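Local structure of putative hydrolase (Chloroflexus aurantiacus J-10-fl, 3CMN) at residues A[54-63]-A[270-279]. The protein is a putative hydrolase of the zincin-like metallopeptidase family, probably a zinc-dependent peptidase, although its substrate is not known. Sequence-based numbering, arbitrary orientation.
Sequences LSEPLIADYL and HVMNAVGRRL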
loop_
_atom_site.group_PDB
_atom_site.type_symbol
_atom_site.label_atom_id
_atom_site.label_comp_id
_atom_site.label_asym_id
_atom_site.label_seq_id
_atom_site.Cartn_x
_atom_site.Cartn_y
_atom_site.Cartn_z
ATOM N N LEU A 54 5.753 19.410 2.567
ATOM C CA LEU A 54 5.382 19.543 3.959
ATOM C C LEU A 54 5.433 18.171 4.639
ATOM O O LEU A 54 6.033 17.991 5.711
ATOM C CB LEU A 54 3.954 20.074 4.043
ATOM C CG LEU A 54 3.392 20.171 5.463
ATOM C CD1 LEU A 54 3.936 21.437 6.078
ATOM C CD2 LEU A 54 1.859 20.191 5.465
ATOM N N SER A 55 4.773 17.209 3.995
ATOM C CA SER A 55 4.663 15.847 4.488
ATOM C C SER A 55 5.944 15.129 4.851
ATOM O O SER A 55 6.077 14.666 5.978
ATOM C CB SER A 55 3.892 14.992 3.481
ATOM O OG SER A 55 2.502 15.185 3.633
ATOM N N GLU A 56 6.869 15.027 3.898
ATOM C CA GLU A 56 8.119 14.313 4.137
ATOM C C GLU A 56 8.765 14.687 5.472
ATOM O O GLU A 56 9.073 13.806 6.281
ATOM C CB GLU A 56 9.106 14.522 2.981
ATOM C CG GLU A 56 10.141 13.405 2.900
ATOM C CD GLU A 56 11.064 13.495 1.689
ATOM O OE1 GLU A 56 10.577 13.822 0.581
ATOM O OE2 GLU A 56 12.275 13.210 1.848
ATOM N N PRO A 57 8.967 15.997 5.728
ATOM C CA PRO A 57 9.576 16.458 6.986
ATOM C C PRO A 57 8.799 16.027 8.234
ATOM O O PRO A 57 9.385 15.503 9.179
ATOM C CB PRO A 57 9.588 17.977 6.831
ATOM C CG PRO A 57 9.737 18.171 5.351
ATOM C CD PRO A 57 8.772 17.131 4.801
ATOM N N LEU A 58 7.486 16.250 8.237
ATOM C CA LEU A 58 6.661 15.884 9.386
ATOM C C LEU A 58 6.749 14.400 9.694
ATOM O O LEU A 58 6.724 13.994 10.861
ATOM C CB LEU A 58 5.192 16.264 9.149
ATOM C CG LEU A 58 4.717 17.620 9.692
ATOM C CD1 LEU A 58 5.679 18.737 9.284
ATOM C CD2 LEU A 58 3.308 17.906 9.165
ATOM N N ILE A 59 6.853 13.591 8.644
ATOM C CA ILE A 59 6.931 12.154 8.833
ATOM C C ILE A 59 8.336 11.745 9.266
ATOM O O ILE A 59 8.497 10.917 10.161
ATOM C CB ILE A 59 6.498 11.423 7.551
ATOM C CG1 ILE A 59 5.032 11.761 7.269
ATOM C CG2 ILE A 59 6.644 9.914 7.716
ATOM C CD1 ILE A 59 4.490 11.170 5.987
ATOM N N ALA A 60 9.340 12.352 8.639
ATOM C CA ALA A 60 10.733 12.084 8.962
ATOM C C ALA A 60 10.993 12.344 10.447
ATOM O O ALA A 60 11.663 11.556 11.112
ATOM C CB ALA A 60 11.648 12.969 8.112
ATOM N N ASP A 61 10.446 13.449 10.953
ATOM C CA ASP A 61 10.615 13.843 12.349
ATOM C C ASP A 61 9.893 12.919 13.302
ATOM O O ASP A 61 10.446 12.519 14.319
ATOM C CB ASP A 61 10.109 15.273 12.569
ATOM C CG ASP A 61 10.221 15.716 14.025
ATOM O OD1 ASP A 61 11.356 15.910 14.509
ATOM O OD2 ASP A 61 9.174 15.864 14.691
ATOM N N TYR A 62 8.651 12.584 12.981
ATOM C CA TYR A 62 7.886 11.707 13.851
ATOM C C TYR A 62 8.479 10.298 13.927
ATOM O O TYR A 62 8.376 9.630 14.957
ATOM C CB TYR A 62 6.436 11.625 13.373
ATOM C CG TYR A 62 5.572 10.731 14.236
ATOM C CD1 TYR A 62 5.317 11.044 15.568
ATOM C CD2 TYR A 62 5.015 9.567 13.723
ATOM C CE1 TYR A 62 4.527 10.220 16.364
ATOM C CE2 TYR A 62 4.223 8.739 14.512
ATOM C CZ TYR A 62 3.982 9.071 15.831
ATOM O OH TYR A 62 3.188 8.250 16.609
ATOM N N LEU A 63 9.103 9.853 12.840
ATOM C CA LEU A 63 9.689 8.518 12.789
ATOM C C LEU A 63 11.193 8.508 13.046
ATOM O O LEU A 63 11.793 7.449 13.209
ATOM C CB LEU A 63 9.398 7.867 11.435
ATOM C CG LEU A 63 7.933 7.656 11.068
ATOM C CD1 LEU A 63 7.848 7.059 9.672
ATOM C CD2 LEU A 63 7.266 6.753 12.097
ATOM N N HIS A 270 -1.357 4.685 12.328
ATOM C CA HIS A 270 -1.039 5.296 13.604
ATOM C C HIS A 270 -0.359 6.640 13.381
ATOM O O HIS A 270 -0.615 7.610 14.095
ATOM C CB HIS A 270 -0.106 4.406 14.418
ATOM C CG HIS A 270 0.249 4.987 15.747
ATOM N ND1 HIS A 270 -0.591 4.914 16.839
ATOM C CD2 HIS A 270 1.321 5.712 16.142
ATOM C CE1 HIS A 270 -0.051 5.569 17.849
ATOM N NE2 HIS A 270 1.109 6.064 17.452
ATOM N N VAL A 271 0.532 6.682 12.399
ATOM C CA VAL A 271 1.241 7.904 12.072
ATOM C C VAL A 271 0.224 8.914 11.528
ATOM O O VAL A 271 0.378 10.118 11.705
ATOM C CB VAL A 271 2.345 7.633 11.019
ATOM C CG1 VAL A 271 3.137 8.897 10.752
ATOM C CG2 VAL A 271 3.273 6.526 11.510
ATOM N N MET A 272 -0.819 8.412 10.871
ATOM C CA MET A 272 -1.863 9.273 10.326
ATOM C C MET A 272 -2.551 10.041 11.458
ATOM O O MET A 272 -2.712 11.261 11.388
ATOM C CB MET A 272 -2.896 8.435 9.559
ATOM C CG MET A 272 -2.462 8.062 8.144
ATOM S SD MET A 272 -1.892 9.513 7.228
ATOM C CE MET A 272 -3.432 10.517 7.197
ATOM N N ASN A 273 -2.945 9.315 12.499
ATOM C CA ASN A 273 -3.602 9.905 13.657
ATOM C C ASN A 273 -2.746 10.954 14.360
ATOM O O ASN A 273 -3.259 11.970 14.827
ATOM C CB ASN A 273 -3.951 8.814 14.661
ATOM C CG ASN A 273 -5.169 8.029 14.266
ATOM O OD1 ASN A 273 -6.292 8.515 14.366
ATOM N ND2 ASN A 273 -4.959 6.804 13.811
ATOM N N ALA A 274 -1.444 10.703 14.434
ATOM C CA ALA A 274 -0.525 11.609 15.110
ATOM C C ALA A 274 -0.039 12.802 14.287
ATOM O O ALA A 274 0.273 13.851 14.848
ATOM C CB ALA A 274 0.674 10.821 15.630
ATOM N N VAL A 275 0.040 12.662 12.971
ATOM C CA VAL A 275 0.511 13.770 12.139
ATOM C C VAL A 275 -0.636 14.424 11.371
ATOM O O VAL A 275 -0.658 15.641 11.192
ATOM C CB VAL A 275 1.585 13.296 11.114
ATOM C CG1 VAL A 275 2.108 14.481 10.301
ATOM C CG2 VAL A 275 2.729 12.615 11.837
ATOM N N GLY A 276 -1.588 13.609 10.927
ATOM C CA GLY A 276 -2.710 14.126 10.163
ATOM C C GLY A 276 -3.742 14.880 10.977
ATOM O O GLY A 276 -4.340 15.844 10.486
ATOM N N ARG A 277 -3.962 14.447 12.215
ATOM C CA ARG A 277 -4.934 15.102 13.075
ATOM C C ARG A 277 -4.633 16.572 13.314
ATOM O O ARG A 277 -5.519 17.416 13.214
ATOM C CB ARG A 277 -5.024 14.369 14.405
ATOM C CG ARG A 277 -6.262 13.520 14.501
ATOM C CD ARG A 277 -6.241 12.628 15.709
ATOM N NE ARG A 277 -7.561 12.049 15.892
ATOM C CZ ARG A 277 -7.814 11.005 16.668
ATOM N NH1 ARG A 277 -6.827 10.413 17.342
ATOM N NH2 ARG A 277 -9.059 10.553 16.778
ATOM N N ARG A 278 -3.383 16.877 13.631
ATOM C CA ARG A 278 -2.997 18.256 13.870
ATOM C C ARG A 278 -3.162 19.137 12.634
ATOM O O ARG A 278 -3.308 20.357 12.756
ATOM C CB ARG A 278 -1.546 18.325 14.363
ATOM C CG ARG A 278 -0.655 17.142 13.982
ATOM C CD ARG A 278 0.495 17.536 13.040
ATOM N NE ARG A 278 1.083 18.850 13.317
ATOM C CZ ARG A 278 1.422 19.296 14.525
ATOM N NH1 ARG A 278 1.234 18.541 15.599
ATOM N NH2 ARG A 278 1.961 20.502 14.659
ATOM N N LEU A 279 -3.163 18.534 11.446
ATOM C CA LEU A 279 -3.286 19.334 10.235
ATOM C C LEU A 279 -4.572 19.218 9.432
ATOM O O LEU A 279 -4.758 19.966 8.478
ATOM C CB LEU A 279 -2.097 19.069 9.309
ATOM C CG LEU A 279 -0.728 19.538 9.803
ATOM C CD1 LEU A 279 0.280 19.437 8.669
ATOM C CD2 LEU A 279 -0.818 20.972 10.281
#
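Y62 OH lies 3.1 Å from H270 NE2, near the plane of the imidazole and at its edge, while the other ring nitrogen, ND1, is hydrogen-bonded to N325 OD1 of helix 319-331. This polar pair tops a single knob-into-hole contact between helices 41-63 and 248-279 of this largely helical protein, assigned to the zincin-like metallopeptidase family: the side chain of Y62 sits among H270, V271, A274 and V275. The local axes run 10.6 Å apart, their directions 129° from each other, so the segments are closer to antiparallel than to parallel. With CG anti to the backbone N (chi1 -180°), the phenol extends toward helix 248-279; V271 CG1 meets CD2 at 3.6 Å, and A274 CB lies 3.7 Å from CZ. Were Y62 replaced by an alanine, the hole would probably be left unfilled and H270 NE2 would lose its hydroxyl neighbour. One turn earlier, L58 brings both CB and CD2 to V275 CG1. S55 and I59 touch helix 174-193, whose HExxH sequence is consistent with a zinc site, although no metal is bound there in this structure. At the other end, L279 CD1 meets two leucines tip to tip, lying 3.7 Å from L54 CD2 and a tight 3.4 Å from L58 CD2.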